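PDB 5H0M: HNH endonuclease from Geobacillus virus E2, which nicks DNA as a hydrolase of the HNH family from a deep-sea thermophilic bacteriophage, and carries a bound zinc ion. Local coordinates for residues A54-R59 with V91-P96; E62-A67 with K103-D108; N73-H78 with K83-A88. All blocks are in the same frame, centred on the assembly; numbering follows the deposited sequence.

Contact 1. Residues A54-R59 with V91-P96; sequences AFYHSR and VDHITP
His93 meets Phe55 through the edge of its imidazole. From CB the side chain turns beside its own backbone N (chi1 -69°). This sends the ring across toward Phe55 and Tyr56, near the end of helix 41-55. At the far edge, His93 CE1 lies 3.9 Å from Phe55 CE2, and His93 NE2 lies 4.0 Å from the same carbon. Phe55 CE2 sits near the imidazole plane. The two rings meet obliquely, their planes 61° apart. NE2 is also hydrogen-bonded to Arg104 O, which helps fix the rotation of the ring. His93 ND1 is 2.7 Å from a water, and Tyr56 OH is 2.6 Å from that water. The water therefore joins two side chains that do not bond directly. It lies in the plane of the tyrosine ring, at its edge.

His93 ends strand 90-93, the first strand of the beta-beta-alpha fold of HNH nucleases. By its place after Asp92 it is probably the first histidine of the HNH motif. The Asp92 carboxylate forms a salt bridge with Lys121 on helix 115-129.

Phe55 extends its CG anti to the backbone N (chi1 176°). Phe55 CD2 lies 4.2 Å above one face of the Tyr56 ring, toward the rim. Trp61 meets all three rings. Behind Phe55 the chain folds into a type I turn. Phe55 O takes two bonds there, from Ser58 N at 2.9 Å and from Ser58 OG at 2.7 Å. The hydroxyl approaches in the carbonyl plane, on a lone pair.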
# COMPACT_ATOMS: atom_id res chain seq x y z
N ALA A 54 -6.27 8.40 9.06
CA ALA A 54 -7.30 9.18 8.38
C ALA A 54 -7.27 8.97 6.88
O ALA A 54 -8.31 8.97 6.21
CB ALA A 54 -7.17 10.66 8.70
N PHE A 55 -6.07 8.76 6.34
CA PHE A 55 -5.91 8.58 4.90
C PHE A 55 -6.77 7.43 4.36
O PHE A 55 -7.40 7.54 3.30
CB PHE A 55 -4.45 8.36 4.55
CG PHE A 55 -4.21 8.07 3.10
CD1 PHE A 55 -4.25 9.09 2.17
CD2 PHE A 55 -3.97 6.77 2.67
CE1 PHE A 55 -4.05 8.84 0.83
CE2 PHE A 55 -3.77 6.52 1.32
CZ PHE A 55 -3.81 7.54 0.41
N TYR A 56 -6.80 6.33 5.08
CA TYR A 56 -7.51 5.15 4.58
C TYR A 56 -9.02 5.34 4.56
O TYR A 56 -9.72 4.59 3.88
CB TYR A 56 -7.13 3.92 5.39
CG TYR A 56 -5.68 3.52 5.23
CD1 TYR A 56 -5.21 3.01 4.02
CD2 TYR A 56 -4.79 3.65 6.27
CE1 TYR A 56 -3.87 2.63 3.87
CE2 TYR A 56 -3.46 3.28 6.12
CZ TYR A 56 -3.01 2.77 4.94
OH TYR A 56 -1.67 2.40 4.84
N HIS A 57 -9.50 6.35 5.29
CA HIS A 57 -10.92 6.73 5.25
C HIS A 57 -11.23 7.76 4.19
O HIS A 57 -12.40 8.08 3.98
CB HIS A 57 -11.32 7.35 6.59
CG HIS A 57 -11.29 6.39 7.72
ND1 HIS A 57 -12.33 5.54 8.02
CD2 HIS A 57 -10.32 6.13 8.63
CE1 HIS A 57 -12.02 4.82 9.08
NE2 HIS A 57 -10.80 5.16 9.47
N SER A 58 -10.21 8.28 3.52
CA SER A 58 -10.38 9.43 2.65
C SER A 58 -11.05 9.08 1.33
O SER A 58 -10.89 7.98 0.80
CB SER A 58 -9.05 10.13 2.37
OG SER A 58 -8.24 9.37 1.48
N ARG A 59 -11.76 10.06 0.78
CA ARG A 59 -12.36 9.93 -0.54
C ARG A 59 -11.29 9.66 -1.61
O ARG A 59 -11.51 8.88 -2.52
CB ARG A 59 -13.17 11.20 -0.91
CG ARG A 59 -12.37 12.50 -0.98
CD ARG A 59 -13.20 13.75 -1.25
NE ARG A 59 -12.34 14.93 -1.37
CZ ARG A 59 -12.75 16.20 -1.30
NH1 ARG A 59 -14.02 16.51 -1.10
NH2 ARG A 59 -11.86 17.18 -1.43
N VAL A 91 -4.88 -3.39 -1.88
CA VAL A 91 -3.96 -2.53 -2.61
C VAL A 91 -2.94 -2.02 -1.60
O VAL A 91 -3.33 -1.42 -0.59
CB VAL A 91 -4.68 -1.35 -3.28
CG1 VAL A 91 -3.70 -0.41 -3.95
CG2 VAL A 91 -5.66 -1.86 -4.31
N ASP A 92 -1.66 -2.24 -1.89
CA ASP A 92 -0.56 -1.88 -0.98
C ASP A 92 0.36 -0.83 -1.60
O ASP A 92 0.64 -0.85 -2.80
CB ASP A 92 0.26 -3.11 -0.59
CG ASP A 92 1.15 -2.89 0.65
OD1 ASP A 92 0.85 -2.01 1.50
OD2 ASP A 92 2.14 -3.63 0.79
N HIS A 93 0.86 0.05 -0.73
CA HIS A 93 1.91 1.01 -1.08
C HIS A 93 3.24 0.30 -1.20
O HIS A 93 3.63 -0.44 -0.29
CB HIS A 93 2.00 2.09 -0.01
CG HIS A 93 0.82 3.01 -0.00
ND1 HIS A 93 -0.36 2.69 0.62
CD2 HIS A 93 0.63 4.23 -0.56
CE1 HIS A 93 -1.23 3.67 0.45
NE2 HIS A 93 -0.66 4.61 -0.27
N ILE A 94 3.95 0.55 -2.29
CA ILE A 94 5.27 -0.09 -2.49
C ILE A 94 6.26 0.49 -1.48
O ILE A 94 6.79 -0.23 -0.63
CB ILE A 94 5.78 0.06 -3.92
CG1 ILE A 94 4.83 -0.60 -4.91
CG2 ILE A 94 7.20 -0.48 -4.00
CD1 ILE A 94 5.22 -0.41 -6.36
N THR A 95 6.47 1.80 -1.54
CA THR A 95 7.07 2.54 -0.43
C THR A 95 5.95 2.79 0.57
O THR A 95 4.96 3.43 0.23
CB THR A 95 7.65 3.87 -0.90
OG1 THR A 95 8.63 3.63 -1.92
CG2 THR A 95 8.30 4.62 0.25
N PRO A 96 6.08 2.25 1.78
CA PRO A 96 4.95 2.33 2.70
C PRO A 96 4.48 3.75 2.97
O PRO A 96 5.25 4.71 2.94
CB PRO A 96 5.49 1.69 3.98
CG PRO A 96 6.53 0.74 3.50
CD PRO A 96 7.17 1.42 2.32
O HOH W 1 -0.80 1.08 2.74

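Contact 2. Residues E62-A67 with K103-D108; sequences ERTRLA and KRLDMD
Thr64 sets its side chain across that of Leu105, at about a right angle. Leu105 CD2 does the touching. Leu105 CD2 lies 3.5 Å from Thr64 OG1 and 3.9 Å from Thr64 CB. The leucine's CB points to one side of the helix, and its branch then bends back toward it. Leu105 also touches Glu60 on the same helix and Phe55 at the end of helix 41-55.

The two branches of Thr64 have different tasks. OG1 sits beside the backbone N (chi1 -62°) and is hydrogen-bonded to Glu60 O, one turn back. Thr64 OG1 also takes a weak bond of 3.3 Å from a water. The same water donates to Leu105 O at 2.8 Å, and so links helix and loop. The methyl CG2 is anti to the backbone N. Thr64 CG2 lies 4.0 Å from Leu105 O and also approaches Met107 CG.

Residues 103-108 belong to the long loop that joins the two strands of the beta-beta-alpha fold. The contact lays this loop against helix 59-71, which comes before the zinc-binding cysteines in the chain. A type I turn from Lys103 to Asp106 shapes the loop, and Asp106 N bonds to Lys103 O. That carbonyl also accepts a bond from Asn109 ND2. A short 3-10 segment begins at Met107.

Met107 makes the second point of touch, one helical turn further on. Its chain is extended at first and then bends at the sulfur (chi3 71°), which brings CE to the helix. Met107 CE is 4.3 Å from Ala67 CB and 4.0 Å from Ala67 O. The side chain also rests on Val68 and Lys71, farther along the helix.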
# COMPACT_ATOMS: atom_id res chain seq x y z
N GLU A 62 -10.19 6.07 -1.38
CA GLU A 62 -11.24 5.13 -1.81
C GLU A 62 -11.27 5.04 -3.34
O GLU A 62 -11.34 3.95 -3.92
CB GLU A 62 -12.60 5.57 -1.27
CG GLU A 62 -13.70 4.53 -1.48
CD GLU A 62 -15.01 4.82 -0.75
OE1 GLU A 62 -15.08 5.69 0.15
OE2 GLU A 62 -16.00 4.17 -1.11
N ARG A 63 -11.17 6.20 -4.00
CA ARG A 63 -11.20 6.28 -5.44
C ARG A 63 -9.93 5.69 -6.07
O ARG A 63 -9.98 4.97 -7.05
CB ARG A 63 -11.35 7.74 -5.82
CG ARG A 63 -11.44 8.10 -7.28
CD ARG A 63 -11.00 9.54 -7.42
NE ARG A 63 -11.53 10.41 -6.36
CZ ARG A 63 -10.92 11.49 -5.86
NH1 ARG A 63 -9.72 11.84 -6.31
NH2 ARG A 63 -11.49 12.21 -4.89
N THR A 64 -8.77 6.00 -5.50
CA THR A 64 -7.51 5.57 -6.08
C THR A 64 -7.34 4.06 -5.94
O THR A 64 -6.87 3.41 -6.86
CB THR A 64 -6.35 6.33 -5.44
OG1 THR A 64 -6.49 7.74 -5.71
CG2 THR A 64 -5.00 5.84 -5.98
N ARG A 65 -7.72 3.52 -4.80
CA ARG A 65 -7.73 2.08 -4.60
C ARG A 65 -8.49 1.38 -5.73
O ARG A 65 -8.02 0.39 -6.30
CB ARG A 65 -8.35 1.73 -3.24
CG ARG A 65 -8.49 0.26 -2.96
CD ARG A 65 -9.22 -0.00 -1.65
NE ARG A 65 -9.57 -1.41 -1.55
CZ ARG A 65 -10.62 -1.98 -2.14
NH1 ARG A 65 -11.48 -1.25 -2.83
NH2 ARG A 65 -10.81 -3.30 -2.02
N LEU A 66 -9.67 1.89 -6.05
CA LEU A 66 -10.49 1.32 -7.09
C LEU A 66 -9.82 1.46 -8.45
O LEU A 66 -9.89 0.55 -9.27
CB LEU A 66 -11.87 1.98 -7.12
CG LEU A 66 -12.81 1.65 -5.96
CD1 LEU A 66 -14.04 2.56 -6.01
CD2 LEU A 66 -13.21 0.18 -5.94
N ALA A 67 -9.18 2.59 -8.69
CA ALA A 67 -8.49 2.83 -9.95
C ALA A 67 -7.35 1.82 -10.14
O ALA A 67 -7.13 1.32 -11.24
CB ALA A 67 -7.97 4.25 -10.03
N LYS A 103 4.00 10.00 -1.53
CA LYS A 103 3.70 9.01 -2.57
C LYS A 103 2.39 8.26 -2.29
O LYS A 103 2.10 7.26 -2.94
CB LYS A 103 4.87 8.02 -2.70
CG LYS A 103 6.19 8.69 -3.07
CD LYS A 103 7.24 7.66 -3.45
CE LYS A 103 8.52 8.34 -3.91
NZ LYS A 103 9.58 7.38 -4.38
N ARG A 104 1.61 8.76 -1.36
CA ARG A 104 0.40 8.09 -0.87
C ARG A 104 -0.66 7.78 -1.93
O ARG A 104 -1.41 6.82 -1.78
CB ARG A 104 -0.23 8.89 0.26
CG ARG A 104 -0.73 10.26 -0.16
CD ARG A 104 -1.09 11.08 1.07
NE ARG A 104 -1.62 12.39 0.71
CZ ARG A 104 -0.88 13.44 0.36
NH1 ARG A 104 0.44 13.35 0.32
NH2 ARG A 104 -1.47 14.60 0.07
N LEU A 105 -0.74 8.59 -2.98
CA LEU A 105 -1.76 8.43 -4.02
C LEU A 105 -1.15 8.18 -5.41
O LEU A 105 -1.85 8.20 -6.41
CB LEU A 105 -2.68 9.66 -4.04
CG LEU A 105 -3.60 9.79 -2.83
CD1 LEU A 105 -4.15 11.19 -2.71
CD2 LEU A 105 -4.74 8.79 -2.90
N ASP A 106 0.15 7.89 -5.46
CA ASP A 106 0.81 7.67 -6.74
C ASP A 106 0.55 6.28 -7.26
O ASP A 106 0.87 5.30 -6.58
CB ASP A 106 2.32 7.83 -6.58
CG ASP A 106 2.75 9.25 -6.36
OD1 ASP A 106 1.94 10.19 -6.45
OD2 ASP A 106 3.96 9.41 -6.09
N MET A 107 -0.02 6.16 -8.45
CA MET A 107 -0.38 4.83 -8.95
C MET A 107 0.83 3.94 -9.14
O MET A 107 0.75 2.74 -8.90
CB MET A 107 -1.27 4.93 -10.19
CG MET A 107 -2.68 5.34 -9.77
SD MET A 107 -3.79 5.41 -11.15
CE MET A 107 -3.95 3.67 -11.49
N ASP A 108 1.97 4.52 -9.52
CA ASP A 108 3.20 3.74 -9.64
C ASP A 108 3.80 3.34 -8.30
O ASP A 108 4.81 2.65 -8.28
CB ASP A 108 4.23 4.44 -10.53
CG ASP A 108 4.75 5.73 -9.96
OD1 ASP A 108 4.28 6.24 -8.93
OD2 ASP A 108 5.70 6.29 -10.58
O HOH W 2 -4.21 8.93 -7.77

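Contact 3. Residues N73-H78 with K83-A88; sequences NYLCQH and KKITRA. With ZN (zinc ion), chain B.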
# COMPACT_ATOMS: atom_id res chain seq x y z
N ASN A 73 -6.83 -5.24 -13.25
CA ASN A 73 -7.84 -6.26 -13.53
C ASN A 73 -8.07 -7.19 -12.34
O ASN A 73 -8.34 -8.37 -12.51
CB ASN A 73 -7.45 -7.07 -14.77
CG ASN A 73 -7.45 -6.23 -16.03
OD1 ASN A 73 -8.37 -5.45 -16.27
ND2 ASN A 73 -6.41 -6.40 -16.85
N TYR A 74 -7.97 -6.64 -11.14
CA TYR A 74 -8.20 -7.35 -9.90
C TYR A 74 -7.28 -8.55 -9.72
O TYR A 74 -7.60 -9.47 -8.98
CB TYR A 74 -9.70 -7.72 -9.74
CG TYR A 74 -10.53 -6.54 -9.30
CD1 TYR A 74 -10.90 -5.57 -10.21
CD2 TYR A 74 -10.91 -6.38 -7.97
CE1 TYR A 74 -11.64 -4.46 -9.82
CE2 TYR A 74 -11.66 -5.29 -7.57
CZ TYR A 74 -12.02 -4.32 -8.50
OH TYR A 74 -12.76 -3.23 -8.09
N LEU A 75 -6.14 -8.54 -10.39
CA LEU A 75 -5.14 -9.60 -10.24
C LEU A 75 -3.95 -9.18 -9.39
O LEU A 75 -3.46 -8.07 -9.51
CB LEU A 75 -4.61 -10.04 -11.60
CG LEU A 75 -5.64 -10.67 -12.53
CD1 LEU A 75 -4.96 -11.03 -13.83
CD2 LEU A 75 -6.27 -11.90 -11.89
N CYS A 76 -3.47 -10.11 -8.57
CA CYS A 76 -2.26 -9.88 -7.80
C CYS A 76 -1.09 -9.68 -8.74
O CYS A 76 -0.78 -10.53 -9.55
CB CYS A 76 -1.97 -11.05 -6.88
SG CYS A 76 -0.41 -10.89 -6.00
N GLN A 77 -0.43 -8.53 -8.63
CA GLN A 77 0.67 -8.18 -9.55
C GLN A 77 1.95 -8.92 -9.26
O GLN A 77 2.76 -9.11 -10.17
CB GLN A 77 0.88 -6.65 -9.54
CG GLN A 77 -0.34 -5.89 -10.03
CD GLN A 77 -0.74 -6.26 -11.44
OE1 GLN A 77 -1.78 -6.88 -11.68
NE2 GLN A 77 0.11 -5.92 -12.38
N HIS A 78 2.17 -9.35 -8.03
CA HIS A 78 3.35 -10.16 -7.73
C HIS A 78 3.18 -11.56 -8.26
O HIS A 78 4.08 -12.09 -8.90
CB HIS A 78 3.63 -10.16 -6.24
CG HIS A 78 4.12 -8.85 -5.75
ND1 HIS A 78 4.73 -8.70 -4.53
CD2 HIS A 78 4.13 -7.62 -6.32
CE1 HIS A 78 5.08 -7.44 -4.36
NE2 HIS A 78 4.71 -6.76 -5.44
N LYS A 83 4.17 -15.54 -12.97
CA LYS A 83 3.41 -16.40 -13.88
C LYS A 83 2.29 -17.20 -13.20
O LYS A 83 2.08 -18.38 -13.49
CB LYS A 83 4.36 -17.29 -14.71
CG LYS A 83 5.39 -16.49 -15.49
CD LYS A 83 6.24 -17.37 -16.37
CE LYS A 83 7.15 -16.56 -17.28
NZ LYS A 83 7.95 -17.42 -18.20
N LYS A 84 1.56 -16.53 -12.32
CA LYS A 84 0.46 -17.11 -11.59
C LYS A 84 -0.72 -16.16 -11.61
O LYS A 84 -0.54 -14.94 -11.67
CB LYS A 84 0.88 -17.37 -10.13
CG LYS A 84 1.95 -18.44 -9.98
CD LYS A 84 2.67 -18.37 -8.66
CE LYS A 84 1.73 -18.65 -7.51
NZ LYS A 84 2.50 -18.76 -6.24
N ILE A 85 -1.92 -16.73 -11.56
CA ILE A 85 -3.17 -15.99 -11.57
C ILE A 85 -3.86 -16.11 -10.22
O ILE A 85 -4.31 -17.19 -9.83
CB ILE A 85 -4.12 -16.48 -12.68
CG1 ILE A 85 -3.48 -16.30 -14.06
CG2 ILE A 85 -5.45 -15.76 -12.60
CD1 ILE A 85 -3.11 -14.88 -14.44
N THR A 86 -3.93 -14.99 -9.50
CA THR A 86 -4.53 -14.94 -8.18
C THR A 86 -5.32 -13.66 -8.02
O THR A 86 -4.82 -12.58 -8.35
CB THR A 86 -3.46 -14.98 -7.07
OG1 THR A 86 -2.55 -16.06 -7.33
CG2 THR A 86 -4.13 -15.18 -5.72
N ARG A 87 -6.54 -13.77 -7.52
CA ARG A 87 -7.36 -12.59 -7.25
C ARG A 87 -6.69 -11.71 -6.18
O ARG A 87 -6.27 -12.20 -5.14
CB ARG A 87 -8.72 -13.03 -6.74
CG ARG A 87 -9.65 -11.89 -6.40
CD ARG A 87 -10.59 -11.62 -7.54
NE ARG A 87 -11.53 -10.55 -7.24
CZ ARG A 87 -12.34 -10.00 -8.14
NH1 ARG A 87 -12.31 -10.43 -9.40
NH2 ARG A 87 -13.16 -9.02 -7.79
N ALA A 88 -6.61 -10.41 -6.45
CA ALA A 88 -6.14 -9.46 -5.45
C ALA A 88 -7.20 -9.19 -4.40
O ALA A 88 -8.38 -9.12 -4.72
CB ALA A 88 -5.74 -8.17 -6.11
ZN ZN B . 0.01 -12.95 -5.06
O HOH W 3 -2.21 -12.85 -10.65
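This contact is one arm of a zinc site with four cysteines, Cys76, Cys79, Cys114 and Cys117, arranged as two CxxC pairs. Residues 73-78 lead into the short helix 77-81, which follows Cys76 and carries Cys79, and residues 83-88 leave it. The two segments meet in a single bridge between Leu75 and Arg87, with the antiparallel bonding pattern. Cys76 N donates to Thr86 O over 2.8 Å, almost straight and nearly along the C=O axis. Ala88 N donates to Tyr74 O over 2.9 Å. This bond is also nearly straight, but the donor stands 43° out of the carbonyl plane. Together they hold the backbone on either side of the bridge.

Cys76 SG is anti to the backbone N (chi1 175°) and binds the zinc ion at 2.3 Å. The same sulfur caps a backbone N at the start of helix 77-81. Cys76 is thus held by its backbone N as well as its metal bond.

Leu75 CD2 rests on Ile85 CG2, 4.0 Å away. Tyr74 and Arg87 lie side by side and point the same way. The ring and guanidinium planes are 27° apart. Tyr74 CB sits 3.7 Å above the Arg87 guanidinium plane, over its centre, and Tyr74 CD2 comes within 3.5 Å of Arg87 NH2.

How the contacts relate
From the N terminus the chain first gives residues 54-59 at the end of helix 41-55, then 62-67 on helix 59-71. Contact 3 closes first, between 73-78 and 83-88, with helix 77-81 in its small loop. The chain then enters strand 90-93 and closes contact 1 at 91-96. Contact 2 closes last, at 103-108. Contacts 1 and 2 therefore cross, and contact 3 nests within both. Contacts 1 and 2 touch, their centres about 7 Å apart, and tie both N-terminal helices to the strand and loop of the HNH core. Contact 3 lies about 17 Å from contact 2, centre to centre; Leu66 and Tyr74 pack between them.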